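Local coordinates for protein gluconate kinase (Lactobacillus acidophilus, PDB 3LL3) that binds ATP and probably transfers its gamma-phosphate to a sugar or sugar acid, as a carbohydrate kinase of the FGGY family, at residues Leu137-Lys141 / Asn142-Glu146; Gln109-Asn113 / Arg114-Gln118; Lys405-Phe408 / Val409-Leu412. All coordinates share one frame; numbering follows the deposited sequence.

In the fold
All three contacts are local ones at helix ends: contacts 1 and 2 join the end of one helix to the start of the next, and contact 3 starts a helix. Contact 1 is a surface contact at the end of helix 133-143, whereas contacts 2 and 3 are partly buried. Contacts 1 and 2 belong to the N-terminal FGGY domain and touch each other, Leu138 CD1 lying 3.9 Å from Phe116 CE2. Contact 3 sits in the C-terminal domain, its centre about 47 Å from that of contact 1. Chemistry follows place: lysine methylenes against an indole at the surface, a glycine turn between two helices in contact 2, and a serine cap beside the nucleotide pocket in contact 3.

Contact 1. Residues Leu137-Lys141 / Asn142-Glu146; sequences LLWLK and NKKTE
Lys143 lies across the indole of Trp139, one helical turn earlier, and the two side chains cross at about a right angle. Lys143 CB starts 3.5 Å from Trp139 O, the same carbonyl that receives Lys143 N in a 2.8 Å backbone bond. Next, Lys143 CG stands over one face of the indole, 3.7 Å from the centroid of the five-membered ring of Trp139 and 20° off its normal, a CH-pi contact. Lys143 CD packs tightly, 3.2 Å from Trp139 NE1, after which the bent chain carries NZ onward from the ring. The indole is brought here because its CG is anti to the backbone N (chi1 -175°), which turns it back toward the later residues. Lys144 runs alongside, Lys144 CD being 4.1 Å from Trp139 CH2, while its CB meets Leu140 CD2. With an alanine in place of Trp139, the Lys143 methylenes would probably lose the surface they lie on and be set free to turn. Ile107 and Cys103 also touch the indole. The arrangement is an i to i+4 aromatic-lysine pair at a helix C-terminus, where Lys144 both leaves helix 133-143 and serves as N-cap of helix 145-150.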
loop_
_atom_site.group_PDB
_atom_site.type_symbol
_atom_site.label_atom_id
_atom_site.label_comp_id
_atom_site.label_asym_id
_atom_site.label_seq_id
_atom_site.Cartn_x
_atom_site.Cartn_y
_atom_site.Cartn_z
ATOM N N LEU A 137 -33.967 6.448 -14.075
ATOM C CA LEU A 137 -35.356 6.317 -14.515
ATOM C C LEU A 137 -35.854 4.887 -14.313
ATOM O O LEU A 137 -36.973 4.675 -13.858
ATOM C CB LEU A 137 -35.500 6.704 -15.988
ATOM C CG LEU A 137 -35.379 8.186 -16.312
ATOM C CD1 LEU A 137 -35.211 8.390 -17.817
ATOM C CD2 LEU A 137 -36.608 8.934 -15.783
ATOM N N LEU A 138 -35.002 3.919 -14.650
ATOM C CA LEU A 138 -35.286 2.519 -14.410
ATOM C C LEU A 138 -35.505 2.251 -12.920
ATOM O O LEU A 138 -36.432 1.517 -12.544
ATOM C CB LEU A 138 -34.144 1.660 -14.935
ATOM C CG LEU A 138 -34.047 1.555 -16.453
ATOM C CD1 LEU A 138 -32.808 0.785 -16.834
ATOM C CD2 LEU A 138 -35.291 0.866 -17.001
ATOM N N TRP A 139 -34.658 2.840 -12.076
ATOM C CA TRP A 139 -34.818 2.705 -10.630
ATOM C C TRP A 139 -36.128 3.338 -10.164
ATOM O O TRP A 139 -36.876 2.742 -9.387
ATOM C CB TRP A 139 -33.657 3.352 -9.883
ATOM C CG TRP A 139 -33.728 3.122 -8.394
ATOM C CD1 TRP A 139 -33.331 2.001 -7.714
ATOM C CD2 TRP A 139 -34.219 4.035 -7.404
ATOM N NE1 TRP A 139 -33.548 2.165 -6.363
ATOM C CE2 TRP A 139 -34.087 3.405 -6.148
ATOM C CE3 TRP A 139 -34.740 5.329 -7.456
ATOM C CZ2 TRP A 139 -34.471 4.022 -4.959
ATOM C CZ3 TRP A 139 -35.128 5.940 -6.272
ATOM C CH2 TRP A 139 -34.990 5.286 -5.041
ATOM N N LEU A 140 -36.402 4.552 -10.631
ATOM C CA LEU A 140 -37.638 5.243 -10.257
ATOM C C LEU A 140 -38.883 4.450 -10.663
ATOM O O LEU A 140 -39.841 4.333 -9.895
ATOM C CB LEU A 140 -37.689 6.635 -10.880
ATOM C CG LEU A 140 -36.733 7.678 -10.282
ATOM C CD1 LEU A 140 -36.589 8.878 -11.194
ATOM C CD2 LEU A 140 -37.216 8.108 -8.909
ATOM N N LYS A 141 -38.855 3.901 -11.872
ATOM C CA LYS A 141 -39.969 3.112 -12.407
ATOM C C LYS A 141 -40.252 1.848 -11.583
ATOM O O LYS A 141 -41.385 1.371 -11.535
ATOM C CB LYS A 141 -39.662 2.749 -13.865
ATOM C CG LYS A 141 -40.552 1.674 -14.512
ATOM C CD LYS A 141 -40.308 1.658 -16.026
ATOM C CE LYS A 141 -40.210 0.244 -16.565
ATOM N NZ LYS A 141 -39.421 -0.624 -15.655
ATOM N N ASN A 142 -39.218 1.303 -10.945
ATOM C CA ASN A 142 -39.361 0.090 -10.150
ATOM C C ASN A 142 -39.648 0.384 -8.676
ATOM O O ASN A 142 -40.427 -0.328 -8.042
ATOM C CB ASN A 142 -38.109 -0.788 -10.278
ATOM C CG ASN A 142 -38.218 -2.094 -9.493
ATOM O OD1 ASN A 142 -37.519 -2.295 -8.489
ATOM N ND2 ASN A 142 -39.094 -2.994 -9.951
ATOM N N LYS A 143 -39.037 1.437 -8.135
ATOM C CA LYS A 143 -39.100 1.675 -6.691
ATOM C C LYS A 143 -39.913 2.900 -6.257
ATOM O O LYS A 143 -40.210 3.064 -5.073
ATOM C CB LYS A 143 -37.690 1.745 -6.088
ATOM C CG LYS A 143 -36.723 0.732 -6.658
ATOM C CD LYS A 143 -35.825 0.121 -5.579
ATOM C CE LYS A 143 -36.332 -1.246 -5.131
ATOM N NZ LYS A 143 -37.734 -1.152 -4.640
ATOM N N LYS A 144 -40.257 3.761 -7.208
ATOM C CA LYS A 144 -41.033 4.959 -6.917
ATOM C C LYS A 144 -42.152 5.059 -7.939
ATOM O O LYS A 144 -42.266 6.052 -8.661
ATOM C CB LYS A 144 -40.149 6.211 -6.985
ATOM C CG LYS A 144 -39.777 6.817 -5.633
ATOM C CD LYS A 144 -39.044 5.831 -4.752
ATOM C CE LYS A 144 -38.891 6.364 -3.333
ATOM N NZ LYS A 144 -37.992 7.558 -3.250
ATOM N N THR A 145 -42.975 4.015 -8.001
ATOM C CA THR A 145 -43.998 3.900 -9.036
ATOM C C THR A 145 -44.943 5.100 -9.107
ATOM O O THR A 145 -45.411 5.477 -10.190
ATOM C CB THR A 145 -44.833 2.614 -8.855
ATOM O OG1 THR A 145 -45.965 2.659 -9.736
ATOM C CG2 THR A 145 -45.324 2.482 -7.411
ATOM N N GLU A 146 -45.224 5.692 -7.954
ATOM C CA GLU A 146 -46.169 6.801 -7.885
ATOM C C GLU A 146 -45.684 8.004 -8.702
ATOM O O GLU A 146 -46.378 8.471 -9.616
ATOM C CB GLU A 146 -46.417 7.203 -6.427
ATOM C CG GLU A 146 -47.389 8.351 -6.254
ATOM C CD GLU A 146 -48.826 7.937 -6.515
ATOM O OE1 GLU A 146 -49.451 7.354 -5.601
ATOM O OE2 GLU A 146 -49.335 8.199 -7.629
#

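Contact 2. Residues Gln109-Asn113 / Arg114-Gln118; sequences QDAKN and RGFAQ
Ala111 O accepts from the backbone N-H groups of Phe116 and Ala117, and weakly from that of Arg114, where the chain leaves helix 105-114 through Gly115 at a positive phi of 87° and enters helix 116-124. The last ordinary helical bond runs from Arg114 N to Asp110 O, at 3.0 Å. The straightest bond to Ala111 O comes from Ala117 N, 3.1 Å away with an N-H...O angle of 168°, although this donor stands above the carbonyl plane and not on a lone pair. Phe116 N is nearer, at 2.8 Å from Ala111 O, but its bond is bent and weak. Another weak bond runs from Gly115 N to Lys112 O. That carbonyl is held more firmly by a side chain: Gln118 NE2 reaches Lys112 O at 3.1 Å, in the carbonyl plane and on a lone pair, with the oxygen also in the plane of the amide. The bend of Gln118 at chi2 (83°) folds its amide back over the turn to make this bond. The apolar contacts centre on Ala111 CB, which lies 4.1 Å from Phe116 CB and 3.9 Å from Ala117 CB. Arg114 curls over the last turn of the helix, its CG and CD each near Asp110 O and Arg114 NH2 3.7 Å from Ala111 CA. Its guanidinium is no salt-bridge partner of Asp110, whose OD2 remains 6.4 Å from Arg114 NH2. Tyr135 of helix 133-143 packs on Ala111 and Ala117, and helix 191-197 meets the Phe116 ring. Positive-phi glycine, a conformation this residue takes readily, the paired 6-to-1 and 5-to-2 bonds and the apolar Ala111-Phe116 contact together resemble a Schellman motif, here joining two successive helices.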
loop_
_atom_site.group_PDB
_atom_site.type_symbol
_atom_site.label_atom_id
_atom_site.label_comp_id
_atom_site.label_asym_id
_atom_site.label_seq_id
_atom_site.Cartn_x
_atom_site.Cartn_y
_atom_site.Cartn_z
ATOM N N GLN A 109 -25.692 -2.777 -11.532
ATOM C CA GLN A 109 -25.066 -4.077 -11.343
ATOM C C GLN A 109 -25.883 -5.187 -12.026
ATOM O O GLN A 109 -25.319 -6.000 -12.753
ATOM C CB GLN A 109 -24.834 -4.364 -9.856
ATOM C CG GLN A 109 -24.092 -5.663 -9.590
ATOM C CD GLN A 109 -22.739 -5.712 -10.271
ATOM O OE1 GLN A 109 -22.452 -6.637 -11.042
ATOM N NE2 GLN A 109 -21.897 -4.708 -10.003
ATOM N N ASP A 110 -27.201 -5.209 -11.820
ATOM C CA ASP A 110 -28.049 -6.208 -12.485
ATOM C C ASP A 110 -27.993 -6.064 -14.010
ATOM O O ASP A 110 -27.844 -7.048 -14.732
ATOM C CB ASP A 110 -29.510 -6.113 -12.019
ATOM C CG ASP A 110 -29.666 -6.344 -10.523
ATOM O OD1 ASP A 110 -28.792 -6.998 -9.915
ATOM O OD2 ASP A 110 -30.676 -5.875 -9.953
ATOM N N ALA A 111 -28.129 -4.835 -14.501
ATOM C CA ALA A 111 -27.987 -4.589 -15.930
ATOM C C ALA A 111 -26.668 -5.162 -16.456
ATOM O O ALA A 111 -26.601 -5.740 -17.536
ATOM C CB ALA A 111 -28.069 -3.095 -16.209
ATOM N N LYS A 112 -25.615 -4.977 -15.674
ATOM C CA LYS A 112 -24.286 -5.420 -16.039
ATOM C C LYS A 112 -24.248 -6.959 -16.103
ATOM O O LYS A 112 -23.646 -7.541 -17.013
ATOM C CB LYS A 112 -23.277 -4.850 -15.027
ATOM C CG LYS A 112 -21.843 -4.799 -15.479
ATOM C CD LYS A 112 -20.961 -4.173 -14.390
ATOM C CE LYS A 112 -19.486 -4.490 -14.607
ATOM N NZ LYS A 112 -18.643 -4.151 -13.412
ATOM N N ASN A 113 -24.925 -7.615 -15.161
ATOM C CA ASN A 113 -24.961 -9.077 -15.146
ATOM C C ASN A 113 -25.739 -9.677 -16.328
ATOM O O ASN A 113 -25.396 -10.743 -16.832
ATOM C CB ASN A 113 -25.519 -9.598 -13.815
ATOM C CG ASN A 113 -24.681 -9.169 -12.619
ATOM O OD1 ASN A 113 -23.483 -8.924 -12.739
ATOM N ND2 ASN A 113 -25.318 -9.071 -11.453
ATOM N N ARG A 114 -26.770 -8.981 -16.789
ATOM C CA ARG A 114 -27.594 -9.519 -17.870
ATOM C C ARG A 114 -27.123 -9.096 -19.263
ATOM O O ARG A 114 -27.667 -9.555 -20.268
ATOM C CB ARG A 114 -29.054 -9.110 -17.666
ATOM C CG ARG A 114 -29.628 -9.496 -16.299
ATOM C CD ARG A 114 -30.734 -8.523 -15.899
ATOM N NE ARG A 114 -31.393 -7.983 -17.089
ATOM C CZ ARG A 114 -31.743 -6.709 -17.243
ATOM N NH1 ARG A 114 -32.333 -6.312 -18.364
ATOM N NH2 ARG A 114 -31.494 -5.827 -16.279
ATOM N N GLY A 115 -26.120 -8.221 -19.324
ATOM C CA GLY A 115 -25.628 -7.725 -20.600
ATOM C C GLY A 115 -26.375 -6.502 -21.111
ATOM O O GLY A 115 -26.145 -6.066 -22.241
ATOM N N PHE A 116 -27.265 -5.945 -20.287
ATOM C CA PHE A 116 -28.043 -4.765 -20.664
ATOM C C PHE A 116 -27.226 -3.466 -20.595
ATOM O O PHE A 116 -27.373 -2.592 -21.457
ATOM C CB PHE A 116 -29.274 -4.632 -19.769
ATOM C CG PHE A 116 -30.201 -3.518 -20.166
ATOM C CD1 PHE A 116 -30.453 -3.248 -21.501
ATOM C CD2 PHE A 116 -30.838 -2.758 -19.200
ATOM C CE1 PHE A 116 -31.318 -2.228 -21.866
ATOM C CE2 PHE A 116 -31.711 -1.738 -19.556
ATOM C CZ PHE A 116 -31.952 -1.474 -20.891
ATOM N N ALA A 117 -26.385 -3.349 -19.567
ATOM C CA ALA A 117 -25.557 -2.158 -19.389
ATOM C C ALA A 117 -24.602 -2.048 -20.565
ATOM O O ALA A 117 -24.386 -0.965 -21.103
ATOM C CB ALA A 117 -24.800 -2.218 -18.068
ATOM N N GLN A 118 -24.069 -3.189 -20.984
ATOM C CA GLN A 118 -23.175 -3.250 -22.131
ATOM C C GLN A 118 -23.883 -2.763 -23.386
ATOM O O GLN A 118 -23.284 -2.111 -24.233
ATOM C CB GLN A 118 -22.656 -4.681 -22.336
ATOM C CG GLN A 118 -21.728 -5.179 -21.233
ATOM C CD GLN A 118 -22.464 -5.724 -20.023
ATOM O OE1 GLN A 118 -23.680 -5.567 -19.886
ATOM N NE2 GLN A 118 -21.721 -6.378 -19.130
#

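Contact 3. Residues Lys405-Phe408 / Val409-Leu412; sequences KSDF and VRQL
Asp407 O accepts from Gln411 N and Phe408 O accepts from Leu412 N, both at 2.9 Å, the shortest hydrogen bonds of this first turn of helix 407-417. Ahead of them Ser406 is the N-cap: Ser406 OG takes the N-H of Val409 N at 3.0 Å and an N-H...O angle of 165°. The hydroxyl can do so because chi1 of 72° places OG between the backbone N and the carbonyl carbon, facing the start of the helix. Val409 CG2 closes in on the same oxygen, 3.3 Å from Ser406 OG. One residue on, Arg410 N bonds to Ser406 O, and the arginine chain then runs extended from CG to NE, with CG and CD passing beside that carbonyl. At its end, Lys405 O sits over the centre of one guanidinium face, 3.5 Å from Arg410 CZ, and no hydrogen bond is assigned to that approach. The N-H groups bond outside the two segments: Arg410 NE to Leu404 O, and Arg410 NH1 to Tyr461 OH, which also bonds to Asp407 OD1. Asp407 OD1 and Arg410 NH1 are themselves 4.1 Å apart, too far for a salt bridge, their planar groups turned 41° to each other. On the apolar side Phe408 and Leu412 lie alongside, Phe408 CZ 3.5 Å from Leu412 CD1; helix 365-388 packs on both, and Leu321 of helix 317-325 on Phe408. The helix belongs to a beta-alpha-beta unit between strands 396-400 and 421-424, and the Lys405 side chain comes within about 4 Å of bound ATP. The chemistry is consistent with a helix start held by the Ser406 cap and by the two bonds of Arg410, next to the nucleotide-binding loop that holds Gly402.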
loop_
_atom_site.group_PDB
_atom_site.type_symbol
_atom_site.label_atom_id
_atom_site.label_comp_id
_atom_site.label_asym_id
_atom_site.label_seq_id
_atom_site.Cartn_x
_atom_site.Cartn_y
_atom_site.Cartn_z
ATOM N N LYS A 405 -1.320 23.453 -10.519
ATOM C CA LYS A 405 -0.840 24.803 -10.268
ATOM C C LYS A 405 0.667 24.907 -10.396
ATOM O O LYS A 405 1.164 25.827 -11.008
ATOM C CB LYS A 405 -1.247 25.297 -8.878
ATOM C CG LYS A 405 -0.952 26.786 -8.682
ATOM C CD LYS A 405 -0.877 27.179 -7.211
ATOM C CE LYS A 405 -2.215 27.026 -6.523
ATOM N NZ LYS A 405 -3.346 27.605 -7.335
ATOM N N SER A 406 1.387 23.957 -9.805
ATOM C CA SER A 406 2.831 24.059 -9.687
ATOM C C SER A 406 3.552 23.637 -10.958
ATOM O O SER A 406 3.095 22.761 -11.679
ATOM C CB SER A 406 3.318 23.181 -8.539
ATOM O OG SER A 406 3.197 21.824 -8.922
ATOM N N ASP A 407 4.695 24.264 -11.216
ATOM C CA ASP A 407 5.600 23.803 -12.259
ATOM C C ASP A 407 6.012 22.342 -12.091
ATOM O O ASP A 407 6.249 21.637 -13.063
ATOM C CB ASP A 407 6.877 24.654 -12.269
ATOM C CG ASP A 407 6.674 25.980 -12.932
ATOM O OD1 ASP A 407 5.567 26.226 -13.467
ATOM O OD2 ASP A 407 7.629 26.771 -12.920
ATOM N N PHE A 408 6.174 21.905 -10.852
ATOM C CA PHE A 408 6.612 20.544 -10.609
ATOM C C PHE A 408 5.562 19.541 -11.160
ATOM O O PHE A 408 5.881 18.593 -11.891
ATOM C CB PHE A 408 6.850 20.334 -9.111
ATOM C CG PHE A 408 7.074 18.892 -8.732
ATOM C CD1 PHE A 408 8.157 18.193 -9.234
ATOM C CD2 PHE A 408 6.202 18.240 -7.872
ATOM C CE1 PHE A 408 8.361 16.849 -8.897
ATOM C CE2 PHE A 408 6.402 16.907 -7.516
ATOM C CZ PHE A 408 7.479 16.208 -8.034
ATOM N N VAL A 409 4.309 19.767 -10.821
ATOM C CA VAL A 409 3.255 18.859 -11.293
ATOM C C VAL A 409 3.052 18.981 -12.805
ATOM O O VAL A 409 2.857 17.992 -13.491
ATOM C CB VAL A 409 1.942 19.064 -10.526
ATOM C CG1 VAL A 409 0.777 18.229 -11.140
ATOM C CG2 VAL A 409 2.151 18.686 -9.061
ATOM N N ARG A 410 3.130 20.195 -13.331
ATOM C CA ARG A 410 3.005 20.377 -14.771
ATOM C C ARG A 410 4.063 19.573 -15.498
ATOM O O ARG A 410 3.766 18.862 -16.459
ATOM C CB ARG A 410 3.090 21.861 -15.131
ATOM C CG ARG A 410 1.862 22.635 -14.698
ATOM C CD ARG A 410 2.093 24.129 -14.714
ATOM N NE ARG A 410 0.868 24.849 -14.380
ATOM C CZ ARG A 410 0.739 26.170 -14.460
ATOM N NH1 ARG A 410 1.776 26.912 -14.850
ATOM N NH2 ARG A 410 -0.415 26.752 -14.154
ATOM N N GLN A 411 5.303 19.669 -15.023
ATOM C CA GLN A 411 6.408 18.978 -15.670
ATOM C C GLN A 411 6.305 17.476 -15.507
ATOM O O GLN A 411 6.638 16.695 -16.416
ATOM C CB GLN A 411 7.760 19.474 -15.114
ATOM C CG GLN A 411 8.946 18.889 -15.854
ATOM C CD GLN A 411 8.982 19.335 -17.310
ATOM O OE1 GLN A 411 9.111 18.517 -18.224
ATOM N NE2 GLN A 411 8.843 20.633 -17.528
ATOM N N LEU A 412 5.857 17.064 -14.328
ATOM C CA LEU A 412 5.663 15.645 -14.061
ATOM C C LEU A 412 4.633 15.055 -15.035
ATOM O O LEU A 412 4.800 13.945 -15.554
ATOM C CB LEU A 412 5.194 15.461 -12.619
ATOM C CG LEU A 412 5.929 14.378 -11.859
ATOM C CD1 LEU A 412 5.611 14.439 -10.385
ATOM C CD2 LEU A 412 5.508 13.060 -12.434
#